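Local coordinates for conserved hypothetical protein (Sulfolobus solfataricus, PDB 2FNA) that binds ADP as an archaeal AAA+ ATPase and probably hydrolyses ATP, though its cellular role is not established, at residues A[38-43]-A[275-280]. Residues are numbered along the deposited sequence; the frame is centred on the assembly and turned at random.
Sequences LRRTGK and LKEFEN. With ADP (adenosine-5'-diphosphate), chain D.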
loop_
_atom_site.group_PDB
_atom_site.type_symbol
_atom_site.label_atom_id
_atom_site.label_comp_id
_atom_site.label_asym_id
_atom_site.label_seq_id
_atom_site.Cartn_x
_atom_site.Cartn_y
_atom_site.Cartn_z
ATOM N N LEU A 38 0.028 -7.198 -1.325
ATOM C CA LEU A 38 1.255 -7.010 -0.564
ATOM C C LEU A 38 2.058 -5.881 -1.148
ATOM O O LEU A 38 1.883 -5.492 -2.322
ATOM C CB LEU A 38 2.104 -8.281 -0.601
ATOM C CG LEU A 38 1.479 -9.512 0.057
ATOM C CD1 LEU A 38 2.193 -10.841 -0.414
ATOM C CD2 LEU A 38 1.498 -9.422 1.546
ATOM N N ARG A 39 2.969 -5.351 -0.353
ATOM C CA ARG A 39 3.925 -4.437 -0.881
ATOM C C ARG A 39 4.520 -4.939 -2.181
ATOM O O ARG A 39 4.778 -6.126 -2.357
ATOM C CB ARG A 39 5.046 -4.168 0.101
ATOM C CG ARG A 39 4.737 -3.130 1.082
ATOM C CD ARG A 39 5.954 -2.817 1.922
ATOM N NE ARG A 39 5.554 -2.725 3.304
ATOM C CZ ARG A 39 4.873 -1.718 3.824
ATOM N NH1 ARG A 39 4.525 -0.667 3.080
ATOM N NH2 ARG A 39 4.542 -1.765 5.109
ATOM N N ARG A 40 4.712 -3.998 -3.093
ATOM C CA ARG A 40 5.414 -4.219 -4.365
ATOM C C ARG A 40 4.671 -5.071 -5.357
ATOM O O ARG A 40 5.288 -5.649 -6.263
ATOM C CB ARG A 40 6.818 -4.770 -4.103
ATOM C CG ARG A 40 7.723 -3.728 -3.567
ATOM C CD ARG A 40 9.007 -4.357 -3.089
ATOM N NE ARG A 40 8.861 -5.077 -1.822
ATOM C CZ ARG A 40 8.819 -4.499 -0.630
ATOM N NH1 ARG A 40 8.895 -3.175 -0.502
ATOM N NH2 ARG A 40 8.734 -5.246 0.457
ATOM N N THR A 41 3.341 -5.086 -5.246
ATOM C CA THR A 41 2.493 -5.839 -6.174
ATOM C C THR A 41 1.890 -4.960 -7.295
ATOM O O THR A 41 1.248 -5.472 -8.197
ATOM C CB THR A 41 1.386 -6.664 -5.451
ATOM O OG1 THR A 41 0.670 -5.829 -4.549
ATOM C CG2 THR A 41 1.992 -7.858 -4.671
ATOM N N GLY A 42 2.120 -3.654 -7.239
ATOM C CA GLY A 42 1.721 -2.739 -8.296
ATOM C C GLY A 42 0.542 -1.858 -7.965
ATOM O O GLY A 42 -0.061 -1.274 -8.880
ATOM N N LYS A 43 0.207 -1.739 -6.674
ATOM C CA LYS A 43 -0.997 -0.996 -6.278
ATOM C C LYS A 43 -0.860 0.468 -6.691
ATOM O O LYS A 43 -1.720 0.989 -7.376
ATOM C CB LYS A 43 -1.297 -1.113 -4.779
ATOM C CG LYS A 43 -1.572 -2.522 -4.260
ATOM C CD LYS A 43 -1.874 -2.519 -2.772
ATOM C CE LYS A 43 -0.693 -2.040 -1.900
ATOM N NZ LYS A 43 0.491 -2.913 -2.028
ATOM N N LEU A 275 14.152 -5.568 5.850
ATOM C CA LEU A 275 14.549 -5.395 7.257
ATOM C C LEU A 275 14.340 -3.948 7.753
ATOM O O LEU A 275 14.073 -3.723 8.935
ATOM C CB LEU A 275 16.010 -5.810 7.442
ATOM C CG LEU A 275 16.317 -7.306 7.290
ATOM C CD1 LEU A 275 17.802 -7.596 7.434
ATOM C CD2 LEU A 275 15.544 -8.118 8.266
ATOM N N LYS A 276 14.439 -2.977 6.848
ATOM C CA LYS A 276 14.101 -1.610 7.190
ATOM C C LYS A 276 12.593 -1.482 7.463
ATOM O O LYS A 276 12.167 -0.801 8.398
ATOM C CB LYS A 276 14.511 -0.661 6.079
ATOM C CG LYS A 276 14.459 0.805 6.500
ATOM C CD LYS A 276 14.314 1.725 5.329
ATOM C CE LYS A 276 14.534 3.159 5.752
ATOM N NZ LYS A 276 13.876 3.460 7.075
ATOM N N GLU A 277 11.798 -2.133 6.619
ATOM C CA GLU A 277 10.349 -2.203 6.807
ATOM C C GLU A 277 9.980 -2.959 8.096
ATOM O O GLU A 277 8.971 -2.661 8.744
ATOM C CB GLU A 277 9.717 -2.870 5.586
ATOM C CG GLU A 277 9.742 -1.944 4.363
ATOM C CD GLU A 277 9.300 -2.599 3.091
ATOM O OE1 GLU A 277 9.128 -3.840 3.053
ATOM O OE2 GLU A 277 9.140 -1.862 2.098
ATOM N N PHE A 278 10.770 -3.946 8.479
ATOM C CA PHE A 278 10.502 -4.584 9.746
ATOM C C PHE A 278 10.779 -3.632 10.903
ATOM O O PHE A 278 10.098 -3.680 11.910
ATOM C CB PHE A 278 11.299 -5.860 9.912
ATOM C CG PHE A 278 10.694 -6.806 10.901
ATOM C CD1 PHE A 278 9.420 -7.319 10.677
ATOM C CD2 PHE A 278 11.371 -7.185 12.043
ATOM C CE1 PHE A 278 8.846 -8.194 11.554
ATOM C CE2 PHE A 278 10.793 -8.069 12.925
ATOM C CZ PHE A 278 9.516 -8.574 12.664
ATOM N N GLU A 279 11.783 -2.774 10.759
ATOM C CA GLU A 279 12.072 -1.746 11.775
ATOM C C GLU A 279 10.914 -0.776 11.904
ATOM O O GLU A 279 10.576 -0.402 13.011
ATOM C CB GLU A 279 13.348 -0.969 11.454
ATOM C CG GLU A 279 14.608 -1.761 11.671
ATOM C CD GLU A 279 14.692 -2.279 13.083
ATOM O OE1 GLU A 279 14.576 -1.446 14.014
ATOM O OE2 GLU A 279 14.816 -3.517 13.259
ATOM N N ASN A 280 10.307 -0.378 10.788
ATOM C CA ASN A 280 9.062 0.393 10.834
ATOM C C ASN A 280 7.952 -0.333 11.597
ATOM O O ASN A 280 7.255 0.279 12.407
ATOM C CB ASN A 280 8.527 0.727 9.453
ATOM C CG ASN A 280 9.418 1.639 8.684
ATOM O OD1 ASN A 280 10.274 2.298 9.244
ATOM N ND2 ASN A 280 9.203 1.701 7.388
HETATM P PB ADP D . 2.881 -1.213 -4.460
HETATM O O1B ADP D . 1.883 -2.324 -4.516
HETATM O O2B ADP D . 3.938 -1.455 -3.386
HETATM O O3B ADP D . 2.344 0.178 -4.492
HETATM P PA ADP D . 4.275 -0.346 -6.915
HETATM O O1A ADP D . 3.243 0.214 -7.841
HETATM O O2A ADP D . 4.996 0.709 -6.185
HETATM O O3A ADP D . 3.743 -1.464 -5.860
HETATM O "O5'" ADP D . 5.180 -1.314 -7.791
HETATM C "C5'" ADP D . 6.400 -1.891 -7.294
HETATM C "C4'" ADP D . 7.435 -1.958 -8.414
HETATM O "O4'" ADP D . 7.135 -2.982 -9.343
HETATM C "C3'" ADP D . 7.544 -0.713 -9.240
HETATM O "O3'" ADP D . 8.894 -0.658 -9.749
HETATM C "C2'" ADP D . 6.616 -0.959 -10.409
HETATM O "O2'" ADP D . 6.991 -0.236 -11.572
HETATM C "C1'" ADP D . 6.826 -2.434 -10.611
HETATM N N9 ADP D . 5.667 -3.178 -11.093
HETATM C C8 ADP D . 4.747 -3.793 -10.319
HETATM N N7 ADP D . 3.864 -4.441 -11.077
HETATM C C5 ADP D . 4.204 -4.222 -12.370
HETATM C C6 ADP D . 3.700 -4.619 -13.703
HETATM N N6 ADP D . 2.593 -5.382 -13.814
HETATM N N1 ADP D . 4.378 -4.202 -14.809
HETATM C C2 ADP D . 5.493 -3.451 -14.724
HETATM N N3 ADP D . 6.012 -3.059 -13.548
HETATM C C4 ADP D . 5.419 -3.418 -12.375
#
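Glu277 reaches from helix 259-282 to two neighbouring arginines, Arg39 and Arg40, of the loop that wraps the ADP phosphates. Arg40 meets it end-on with both terminal nitrogens. Arg40 NH1 donates to Glu277 OE2 at 2.9 Å, and Arg40 NH2 donates to Glu277 OE1 at 3.0 Å. Both bonds are nearly straight, and each oxygen uses its syn lone pair. The guanidinium and carboxylate planes lie only 19° apart, so this is a flat, two-pronged salt bridge that fixes the rotation of the carboxylate. Glu277 is extended beyond CG (chi2 172°), which carries the acid well clear of its helix.

Arg39 approaches differently. Its chain slides past Glu277 in the opposite direction, and Arg39 CD comes within 3.3 Å of Glu277 OE2. Arg39 NE is 3.8 Å from Glu277 OE1, a long salt bridge, with the guanidinium oblique to the acid. Arg39 CB also sits over one face of the Arg40 guanidinium, toward its rim.

The loop follows strand 32-37 and leads into helix 43-54, the strand-loop-helix layout of a P-loop (Walker A). Its backbone amides face the beta-phosphate: Arg40 N bonds ADP O2B at 2.7 Å and Lys43 N bonds ADP O1B at 2.8 Å. Lys43 NZ donates to the same O1B. Arg40 thus holds the nucleotide with its backbone and Glu277 with its side chain. The negative charge of buried Glu277 probably offsets part of the charge of the two arginines. Lys43 NZ is also hydrogen-bonded to Gly37 O and Ser178 OG.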